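Aspartate--tRNA(Asp/Asn) ligase (Thermus thermophilus, PDB 1N9W) attaches L-aspartate, activated by ATP, to both tRNA(Asp) and tRNA(Asn) as a non-discriminating, homodimeric class II aspartyl-tRNA synthetase. Local coordinates at residues R2-D7 with R37-V42; V16-F21 with L59-L64; V43-G48 with V77-V82; L125-A130 with N247-E252. One frame throughout, in Å; residues are numbered along the deposited sequence.

Contact 1 of 4, residues R2-D7 with R37-V42; sequences RVLVRD and RDRSGV
D38 carries CG between its backbone N and carbonyl carbon (chi1 59°), while V5 has CG1 anti to its own N (chi1 171°), which leaves CG2 beside that N, on the aspartate. V5 N gives D38 OD2 a hydrogen bond of 2.9 Å on the syn lone pair, and V5 CG2 rests 3.3 Å from the same oxygen. D38 OD1 serves its own turn instead: S40 N closes an Asx turn on it, and S40 OG donates to it from the same face of the carboxylate plane. With its proton so committed, S40 OG accepts from R6 N at 3.1 Å. Glycine suits position 41, where the backbone angles (phi 150°) would jam a CB against the preceding carbonyl. L4 CD2 sits over the centre of the R39 guanidinium, 3.9 Å above it. At the edge of the R2 guanidinium, R2 NH1 and R39 NH1 are only 3.1 Å apart, two donors that cannot bond. R2 NH2 donates to L19 O, R39 pairs with E191 and D143 of the second subunit, and R6 also reaches that D143. The acids across the dimer interface probably offset the repulsion between the clustered arginines.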
# COMPACT_ATOMS: atom_id res chain seq x y z
N ARG B 2 12.08 9.20 -25.57
CA ARG B 2 11.41 10.15 -24.69
C ARG B 2 12.31 10.45 -23.50
O ARG B 2 12.81 9.54 -22.83
CB ARG B 2 10.07 9.59 -24.21
CG ARG B 2 9.10 10.66 -23.66
CD ARG B 2 9.13 10.78 -22.13
NE ARG B 2 8.25 11.86 -21.64
CZ ARG B 2 7.50 11.79 -20.54
NH1 ARG B 2 7.51 10.69 -19.80
NH2 ARG B 2 6.74 12.81 -20.18
N VAL B 3 12.53 11.73 -23.25
CA VAL B 3 13.37 12.18 -22.14
C VAL B 3 12.55 13.07 -21.18
O VAL B 3 11.80 13.93 -21.62
CB VAL B 3 14.59 13.01 -22.64
CG1 VAL B 3 15.48 13.39 -21.47
CG2 VAL B 3 15.38 12.21 -23.68
N LEU B 4 12.71 12.83 -19.88
CA LEU B 4 12.04 13.61 -18.86
C LEU B 4 12.81 14.91 -18.64
O LEU B 4 14.02 14.98 -18.88
CB LEU B 4 11.99 12.83 -17.56
CG LEU B 4 10.92 11.75 -17.44
CD1 LEU B 4 11.23 10.79 -16.27
CD2 LEU B 4 9.58 12.43 -17.23
N VAL B 5 12.11 15.94 -18.19
CA VAL B 5 12.73 17.23 -17.92
C VAL B 5 13.94 17.11 -16.97
O VAL B 5 14.96 17.79 -17.16
CB VAL B 5 11.70 18.21 -17.32
CG1 VAL B 5 12.40 19.50 -16.83
CG2 VAL B 5 10.65 18.55 -18.37
N ARG B 6 13.86 16.25 -15.97
CA ARG B 6 14.97 16.13 -15.04
C ARG B 6 16.25 15.53 -15.65
O ARG B 6 17.34 15.80 -15.15
CB ARG B 6 14.57 15.33 -13.79
CG ARG B 6 14.15 13.90 -14.04
CD ARG B 6 14.10 13.13 -12.73
NE ARG B 6 13.41 11.85 -12.91
CZ ARG B 6 12.19 11.60 -12.44
NH1 ARG B 6 11.53 12.53 -11.75
NH2 ARG B 6 11.63 10.43 -12.68
N ASP B 7 16.12 14.75 -16.72
CA ASP B 7 17.29 14.14 -17.31
C ASP B 7 17.83 14.91 -18.52
O ASP B 7 18.81 14.50 -19.14
CB ASP B 7 16.97 12.70 -17.71
CG ASP B 7 16.44 11.89 -16.55
OD1 ASP B 7 17.08 11.91 -15.48
OD2 ASP B 7 15.38 11.24 -16.71
N ARG B 37 5.61 21.10 -18.95
CA ARG B 37 5.95 20.42 -17.71
C ARG B 37 5.53 18.97 -17.70
O ARG B 37 4.43 18.62 -18.13
CB ARG B 37 5.35 21.12 -16.49
CG ARG B 37 3.90 20.93 -16.35
CD ARG B 37 3.34 20.95 -14.93
NE ARG B 37 2.00 20.40 -15.17
CZ ARG B 37 0.95 21.12 -15.55
NH1 ARG B 37 1.02 22.44 -15.67
NH2 ARG B 37 -0.12 20.48 -15.99
N ASP B 38 6.43 18.11 -17.24
CA ASP B 38 6.07 16.72 -17.15
C ASP B 38 6.11 16.36 -15.66
O ASP B 38 6.20 17.26 -14.82
CB ASP B 38 6.96 15.82 -18.06
CG ASP B 38 8.45 15.90 -17.75
OD1 ASP B 38 8.79 16.21 -16.59
OD2 ASP B 38 9.27 15.61 -18.66
N ARG B 39 5.98 15.08 -15.33
CA ARG B 39 5.96 14.68 -13.94
C ARG B 39 7.24 15.02 -13.19
O ARG B 39 7.27 14.98 -11.96
CB ARG B 39 5.64 13.18 -13.82
CG ARG B 39 6.61 12.23 -14.54
CD ARG B 39 6.16 10.78 -14.40
NE ARG B 39 7.15 9.82 -14.83
CZ ARG B 39 7.31 9.39 -16.08
NH1 ARG B 39 6.51 9.85 -17.04
NH2 ARG B 39 8.26 8.52 -16.36
N SER B 40 8.29 15.37 -13.93
CA SER B 40 9.58 15.68 -13.29
C SER B 40 9.96 17.16 -13.28
O SER B 40 10.99 17.52 -12.71
CB SER B 40 10.71 14.89 -13.96
OG SER B 40 11.00 15.42 -15.24
N GLY B 41 9.15 18.02 -13.90
CA GLY B 41 9.49 19.43 -13.88
C GLY B 41 9.03 20.23 -15.08
O GLY B 41 8.17 19.79 -15.85
N VAL B 42 9.59 21.43 -15.24
CA VAL B 42 9.23 22.28 -16.37
C VAL B 42 10.44 22.66 -17.21
O VAL B 42 11.55 22.83 -16.71
CB VAL B 42 8.53 23.61 -15.92
CG1 VAL B 42 7.28 23.30 -15.09
CG2 VAL B 42 9.50 24.48 -15.12
O HOH W 1 9.24 14.56 -21.34
O HOH W 2 8.07 7.73 -19.36
O HOH W 3 8.75 10.54 -12.30

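Contact 2 of 4, residues V16-F21 with L59-L64; sequences VELLGF and LRVRGL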
# COMPACT_ATOMS: atom_id res chain seq x y z
N VAL B 16 15.86 15.46 -28.60
CA VAL B 16 15.10 14.65 -27.66
C VAL B 16 13.60 14.78 -27.90
O VAL B 16 13.15 15.65 -28.67
CB VAL B 16 15.40 15.04 -26.18
CG1 VAL B 16 16.89 14.99 -25.91
CG2 VAL B 16 14.83 16.41 -25.86
N GLU B 17 12.83 13.92 -27.27
CA GLU B 17 11.38 13.96 -27.40
C GLU B 17 10.79 14.19 -26.02
O GLU B 17 11.17 13.52 -25.06
CB GLU B 17 10.85 12.65 -27.97
CG GLU B 17 9.38 12.73 -28.38
CD GLU B 17 8.88 11.49 -29.08
OE1 GLU B 17 8.49 10.52 -28.38
OE2 GLU B 17 8.89 11.47 -30.34
N LEU B 18 9.89 15.16 -25.90
CA LEU B 18 9.27 15.46 -24.61
C LEU B 18 7.77 15.18 -24.67
O LEU B 18 7.17 15.26 -25.75
CB LEU B 18 9.49 16.94 -24.26
CG LEU B 18 10.93 17.49 -24.21
CD1 LEU B 18 10.91 18.99 -24.33
CD2 LEU B 18 11.61 17.06 -22.92
N LEU B 19 7.19 14.82 -23.54
CA LEU B 19 5.74 14.58 -23.43
C LEU B 19 5.35 15.32 -22.17
O LEU B 19 6.03 15.21 -21.15
CB LEU B 19 5.41 13.09 -23.28
CG LEU B 19 5.79 12.19 -24.48
CD1 LEU B 19 5.50 10.73 -24.15
CD2 LEU B 19 5.01 12.64 -25.72
N GLY B 20 4.29 16.11 -22.23
CA GLY B 20 3.86 16.86 -21.05
C GLY B 20 2.68 17.77 -21.33
O GLY B 20 1.94 17.54 -22.29
N PHE B 21 2.49 18.78 -20.50
CA PHE B 21 1.39 19.73 -20.66
C PHE B 21 1.90 21.15 -20.78
O PHE B 21 2.87 21.52 -20.13
CB PHE B 21 0.43 19.67 -19.47
CG PHE B 21 -0.16 18.32 -19.22
CD1 PHE B 21 0.55 17.36 -18.49
CD2 PHE B 21 -1.40 17.99 -19.74
CE1 PHE B 21 0.01 16.11 -18.27
CE2 PHE B 21 -1.95 16.73 -19.52
CZ PHE B 21 -1.24 15.78 -18.79
N LEU B 59 0.94 17.83 -24.86
CA LEU B 59 1.80 17.95 -26.02
C LEU B 59 2.94 16.96 -26.13
O LEU B 59 3.35 16.31 -25.17
CB LEU B 59 2.45 19.34 -26.04
CG LEU B 59 1.68 20.62 -25.83
CD1 LEU B 59 2.70 21.75 -25.78
CD2 LEU B 59 0.68 20.84 -26.95
N ARG B 60 3.46 16.87 -27.34
CA ARG B 60 4.63 16.07 -27.62
C ARG B 60 5.55 17.06 -28.32
O ARG B 60 5.10 17.79 -29.21
CB ARG B 60 4.28 14.91 -28.56
CG ARG B 60 5.50 14.19 -29.09
CD ARG B 60 5.11 12.92 -29.81
NE ARG B 60 6.15 12.54 -30.74
CZ ARG B 60 6.36 13.13 -31.91
NH1 ARG B 60 5.59 14.13 -32.31
NH2 ARG B 60 7.38 12.75 -32.68
N VAL B 61 6.80 17.14 -27.88
CA VAL B 61 7.77 18.05 -28.47
C VAL B 61 9.06 17.34 -28.85
O VAL B 61 9.65 16.60 -28.05
CB VAL B 61 8.15 19.22 -27.53
CG1 VAL B 61 9.31 20.02 -28.16
CG2 VAL B 61 6.95 20.14 -27.27
N ARG B 62 9.50 17.57 -30.08
CA ARG B 62 10.75 17.00 -30.58
C ARG B 62 11.68 18.18 -30.85
O ARG B 62 11.32 19.11 -31.57
CB ARG B 62 10.50 16.22 -31.87
CG ARG B 62 11.77 15.75 -32.58
CD ARG B 62 11.46 14.83 -33.76
NE ARG B 62 10.72 15.50 -34.84
CZ ARG B 62 11.29 16.18 -35.84
NH1 ARG B 62 12.61 16.29 -35.91
NH2 ARG B 62 10.53 16.73 -36.77
N GLY B 63 12.88 18.15 -30.28
CA GLY B 63 13.80 19.25 -30.49
C GLY B 63 15.19 19.12 -29.91
O GLY B 63 15.52 18.13 -29.25
N LEU B 64 16.00 20.15 -30.15
CA LEU B 64 17.39 20.21 -29.71
C LEU B 64 17.58 20.83 -28.33
O LEU B 64 17.10 21.93 -28.07
CB LEU B 64 18.20 21.01 -30.74
CG LEU B 64 19.70 21.21 -30.48
CD1 LEU B 64 20.42 19.90 -30.76
CD2 LEU B 64 20.24 22.33 -31.38
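E17 and R60 meet diagonally across two antiparallel strands, since the residue directly opposite E17 is R62 and the one opposite R60 is L19. Both chains start with CG anti to the backbone N (chi1 -169° in E17, 169° in R60). R60 runs extended from CG to NE, bringing NE to 3.0 Å from E17 OE2. R60 NH2 adds a second bond to that oxygen at 3.1 Å; both are weak, and the carboxylate and guanidinium planes stand 72° apart. Both N-H groups of the salt bridge thus share a single carboxylate oxygen, which lies at the edge of the guanidinium. L19 lays CD2 against R60 CB and CG, 3.7 Å from each, so the arginine's methylenes have an apolar neighbour while its NH1 pairs with E83. An alanine at R60 would probably leave E17 OE2 and E83 without their charged mate and L19 CD2 with less cover. The other face is apolar: L18 CB approaches V61 CB at 4.2 Å, and both side chains pack on L36. G63 and G20 occupy hydrogen-bonded pairs on this face with nearly fully extended backbones, which glycine adopts readily. Paired bonds such as L18 N to V61 O, 2.6 Å, and V61 N to L18 O join the backbones. Antiparallel pairing of strands 15-28 and 58-67 is that of the first and fourth strands of an OB-fold barrel.

Contact 3 of 4, residues V43-G48 with V77-V82; sequences VQVVTG and VQAKEV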
# COMPACT_ATOMS: atom_id res chain seq x y z
N VAL B 43 10.21 22.78 -18.51
CA VAL B 43 11.27 23.15 -19.43
C VAL B 43 10.75 24.15 -20.47
O VAL B 43 9.60 24.05 -20.93
CB VAL B 43 11.86 21.92 -20.15
CG1 VAL B 43 10.82 21.26 -21.07
CG2 VAL B 43 13.09 22.33 -20.94
N GLN B 44 11.59 25.11 -20.83
CA GLN B 44 11.25 26.11 -21.82
C GLN B 44 11.42 25.46 -23.19
O GLN B 44 12.39 24.74 -23.44
CB GLN B 44 12.18 27.34 -21.71
CG GLN B 44 11.82 28.49 -22.69
CD GLN B 44 12.60 29.78 -22.46
OE1 GLN B 44 13.71 29.97 -22.99
NE2 GLN B 44 12.02 30.69 -21.67
N VAL B 45 10.45 25.69 -24.06
CA VAL B 45 10.50 25.14 -25.41
C VAL B 45 10.40 26.36 -26.30
O VAL B 45 9.59 27.25 -26.05
CB VAL B 45 9.32 24.17 -25.67
CG1 VAL B 45 9.25 23.81 -27.14
CG2 VAL B 45 9.51 22.91 -24.85
N VAL B 46 11.26 26.42 -27.31
CA VAL B 46 11.24 27.54 -28.23
C VAL B 46 10.80 27.09 -29.61
O VAL B 46 11.35 26.16 -30.19
CB VAL B 46 12.65 28.22 -28.33
CG1 VAL B 46 12.56 29.44 -29.25
CG2 VAL B 46 13.14 28.64 -26.95
N THR B 47 9.78 27.76 -30.12
CA THR B 47 9.26 27.45 -31.43
C THR B 47 8.88 28.79 -32.08
O THR B 47 9.38 29.83 -31.67
CB THR B 47 8.04 26.47 -31.31
OG1 THR B 47 7.63 26.04 -32.62
CG2 THR B 47 6.87 27.13 -30.60
N GLY B 48 8.02 28.76 -33.10
CA GLY B 48 7.62 29.98 -33.78
C GLY B 48 6.67 29.71 -34.94
O GLY B 48 6.65 28.60 -35.47
N VAL B 77 14.73 23.76 -24.99
CA VAL B 77 14.59 22.85 -26.11
C VAL B 77 14.09 23.64 -27.31
O VAL B 77 13.01 24.23 -27.26
CB VAL B 77 13.60 21.69 -25.84
CG1 VAL B 77 13.40 20.88 -27.12
CG2 VAL B 77 14.12 20.78 -24.74
N GLN B 78 14.87 23.67 -28.38
CA GLN B 78 14.46 24.38 -29.58
C GLN B 78 13.66 23.36 -30.41
O GLN B 78 14.22 22.43 -30.98
CB GLN B 78 15.70 24.92 -30.31
CG GLN B 78 16.10 26.36 -29.86
CD GLN B 78 17.61 26.68 -29.94
OE1 GLN B 78 18.24 26.46 -30.97
NE2 GLN B 78 18.17 27.21 -28.86
N ALA B 79 12.34 23.54 -30.44
CA ALA B 79 11.45 22.62 -31.14
C ALA B 79 11.60 22.51 -32.65
O ALA B 79 11.66 23.51 -33.37
CB ALA B 79 10.00 22.96 -30.79
N LYS B 80 11.64 21.27 -33.13
CA LYS B 80 11.73 21.00 -34.55
C LYS B 80 10.29 20.61 -34.92
O LYS B 80 9.86 20.74 -36.08
CB LYS B 80 12.66 19.81 -34.81
CG LYS B 80 13.95 19.82 -34.00
CD LYS B 80 15.00 20.76 -34.57
CE LYS B 80 15.64 20.17 -35.82
NZ LYS B 80 16.71 21.07 -36.34
N GLU B 81 9.55 20.14 -33.93
CA GLU B 81 8.17 19.72 -34.15
C GLU B 81 7.35 19.81 -32.86
O GLU B 81 7.84 19.48 -31.78
CB GLU B 81 8.18 18.28 -34.69
CG GLU B 81 6.83 17.56 -34.68
CD GLU B 81 6.91 16.19 -35.37
OE1 GLU B 81 7.97 15.54 -35.31
OE2 GLU B 81 5.88 15.76 -35.94
N VAL B 82 6.12 20.27 -32.98
CA VAL B 82 5.24 20.36 -31.84
C VAL B 82 3.91 19.73 -32.24
O VAL B 82 3.28 20.14 -33.21
CB VAL B 82 5.04 21.85 -31.39
CG1 VAL B 82 4.07 21.93 -30.23
CG2 VAL B 82 6.38 22.44 -30.98
O HOH W 4 9.24 24.66 -34.14
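V46 bonds to the neighbouring strand through both its N and its O: the N donates to V77 O at 2.8 Å, and the O accepts from A79 N at 2.8 Å. V77 N completes the set by donating to Q44 O at 3.0 Å. V46 thus bonds the residues before and after its paired residue Q78, the usual pattern of parallel pairing. Past the last of these bonds, water 4 joins T47 OG1, 2.6 Å away, to A79 O. T47 has OG1 anti to its backbone N (chi1 -173°), and its hydroxyl suits a place where the strands part. In an OB-fold, parallel pairing of the third and fifth strands closes the barrel, and strands 41-47 and 75-79 fill those roles here. The fifth strand then turns a corner through a classic beta bulge, in which K80 and E81 both face R62. Q44 is a site of interaction with tRNA; nearby, Q78 NE2 is hydrogen-bonded to E76, another such site. The branched side chains of V43, V45 and V77 suit extended strands and are buried. V45, with CG1 anti to its N (chi1 170°), sends that methyl to 3.8 Å from A79 CB, while V45 CG2 faces V77 CB. The small A79 lets V45 pack close to it, and both side chains touch V61. Earlier in the strand, V43 CG2 meets V77 CG2 at 4.2 Å, and L18 packs on both valines.

Contact 4 of 4, residues L125-A130 with N247-E252; sequences LKVQAA and NTAGDE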
# COMPACT_ATOMS: atom_id res chain seq x y z
N LEU B 125 1.96 15.23 -2.27
CA LEU B 125 1.46 13.88 -2.50
C LEU B 125 2.60 12.96 -2.95
O LEU B 125 2.62 11.77 -2.62
CB LEU B 125 0.33 13.91 -3.55
CG LEU B 125 -0.94 14.71 -3.21
CD1 LEU B 125 -1.95 14.63 -4.34
CD2 LEU B 125 -1.56 14.17 -1.92
N LYS B 126 3.54 13.53 -3.69
CA LYS B 126 4.70 12.79 -4.19
C LYS B 126 5.57 12.42 -2.99
O LYS B 126 6.10 11.31 -2.89
CB LYS B 126 5.47 13.65 -5.19
CG LYS B 126 6.70 13.00 -5.81
CD LYS B 126 6.34 11.78 -6.63
CE LYS B 126 7.54 11.24 -7.40
NZ LYS B 126 7.26 9.88 -7.98
N VAL B 127 5.71 13.37 -2.06
CA VAL B 127 6.51 13.14 -0.87
C VAL B 127 5.82 12.10 0.01
O VAL B 127 6.47 11.22 0.56
CB VAL B 127 6.72 14.48 -0.10
CG1 VAL B 127 7.38 14.23 1.25
CG2 VAL B 127 7.61 15.41 -0.94
N GLN B 128 4.49 12.18 0.11
CA GLN B 128 3.74 11.22 0.92
C GLN B 128 3.93 9.79 0.39
O GLN B 128 4.05 8.85 1.18
CB GLN B 128 2.26 11.55 0.92
CG GLN B 128 1.45 10.65 1.84
CD GLN B 128 -0.02 11.00 1.82
OE1 GLN B 128 -0.79 10.45 1.03
NE2 GLN B 128 -0.41 11.94 2.67
N ALA B 129 3.92 9.64 -0.93
CA ALA B 129 4.09 8.33 -1.53
C ALA B 129 5.46 7.80 -1.16
O ALA B 129 5.64 6.60 -0.93
CB ALA B 129 3.94 8.40 -3.05
N ALA B 130 6.44 8.69 -1.09
CA ALA B 130 7.78 8.26 -0.73
C ALA B 130 7.79 7.82 0.74
O ALA B 130 8.29 6.74 1.05
CB ALA B 130 8.79 9.39 -0.98
N ASN B 247 15.71 10.80 -0.61
CA ASN B 247 16.36 10.20 -1.77
C ASN B 247 15.51 10.10 -3.03
O ASN B 247 16.03 10.25 -4.13
CB ASN B 247 16.91 8.81 -1.42
CG ASN B 247 18.00 8.86 -0.36
OD1 ASN B 247 18.69 9.87 -0.21
ND2 ASN B 247 18.17 7.76 0.36
N THR B 248 14.22 9.84 -2.88
CA THR B 248 13.37 9.71 -4.06
C THR B 248 12.46 10.90 -4.35
O THR B 248 11.87 10.98 -5.43
CB THR B 248 12.53 8.40 -3.99
OG1 THR B 248 11.64 8.45 -2.87
CG2 THR B 248 13.46 7.19 -3.84
N ALA B 249 12.34 11.84 -3.41
CA ALA B 249 11.50 13.02 -3.62
C ALA B 249 12.24 14.30 -3.24
O ALA B 249 11.63 15.27 -2.74
CB ALA B 249 10.20 12.90 -2.83
N GLY B 250 13.55 14.31 -3.47
CA GLY B 250 14.37 15.46 -3.15
C GLY B 250 13.88 16.75 -3.78
O GLY B 250 13.72 17.76 -3.10
N ASP B 251 13.65 16.72 -5.09
CA ASP B 251 13.20 17.91 -5.80
C ASP B 251 11.92 18.49 -5.22
O ASP B 251 11.77 19.71 -5.12
CB ASP B 251 12.99 17.61 -7.28
CG ASP B 251 14.28 17.23 -7.97
OD1 ASP B 251 15.35 17.71 -7.52
OD2 ASP B 251 14.24 16.48 -8.96
N GLU B 252 10.99 17.62 -4.86
CA GLU B 252 9.73 18.06 -4.28
C GLU B 252 10.00 18.77 -2.95
O GLU B 252 9.46 19.84 -2.66
CB GLU B 252 8.80 16.86 -4.05
CG GLU B 252 8.04 16.34 -5.28
CD GLU B 252 8.92 15.58 -6.29
OE1 GLU B 252 9.95 15.00 -5.90
OE2 GLU B 252 8.55 15.56 -7.47
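K126 sets its CB and CG against the end of E252, with K126 CG 3.4 Å from E252 CD. The helix carrying K126, 119-141, packs on the second subunit and leads to strand 145-146, consistent with the long helix of motif 1 at the dimer interface of class II synthetases. K126 bends at chi2 (62°), and its ammonium, a weak hydrogen-bond partner of T145 in the second subunit, stays 5.8 Å from E252 OE2 as measured from NZ. The opposite charges are therefore near but unjoined. E252 also bends at chi2 (73°), which turns its CD to K126 CG; separately, E252 CG meets K126 CB at 3.7 Å. An alanine at E252 would probably leave K126 CB and CG without that cover and take away the carboxylate that lies near the K126 ammonium. V127 CG2 packs 3.6 Å from E252 CB, while the V127 side chain also touches L402. A249 interrupts the helical run between 227-248 and 250-255, standing at the N-cap of the latter; its lone methyl fits the close approach of the helix, 4.1 Å from V127 CG2. A130 is equally small, its CB 4.2 Å from A249 CB. T248, whose hydroxyl is hydrogen-bonded to E244 O, brings OG1 to 3.5 Å from A130 CB.

Contacts 1, 2 and 3 belong to the anticodon-binding barrel, and contact 4 to the catalytic domain. V3 N of contact 1 lies 2.9 Å from E17 O of contact 2, a probable hydrogen bond that ties the N-terminal arm to the first strand. Contact 2 joins contact 3 through R62 NE and E81 OE1, a salt bridge of 2.8 Å. V5 CG2 packs 3.8 Å from V43 CG1, linking contacts 1 and 3. The side chain of L18 in contact 2 is about 9 Å from that of Q44, the tRNA site in contact 3. Contact 4 lies about 15 Å from contact 1, centre to centre, and about 29 Å from contact 3; its V127 side chain is about 10 Å from that of A394, a predicted ATP-binding residue.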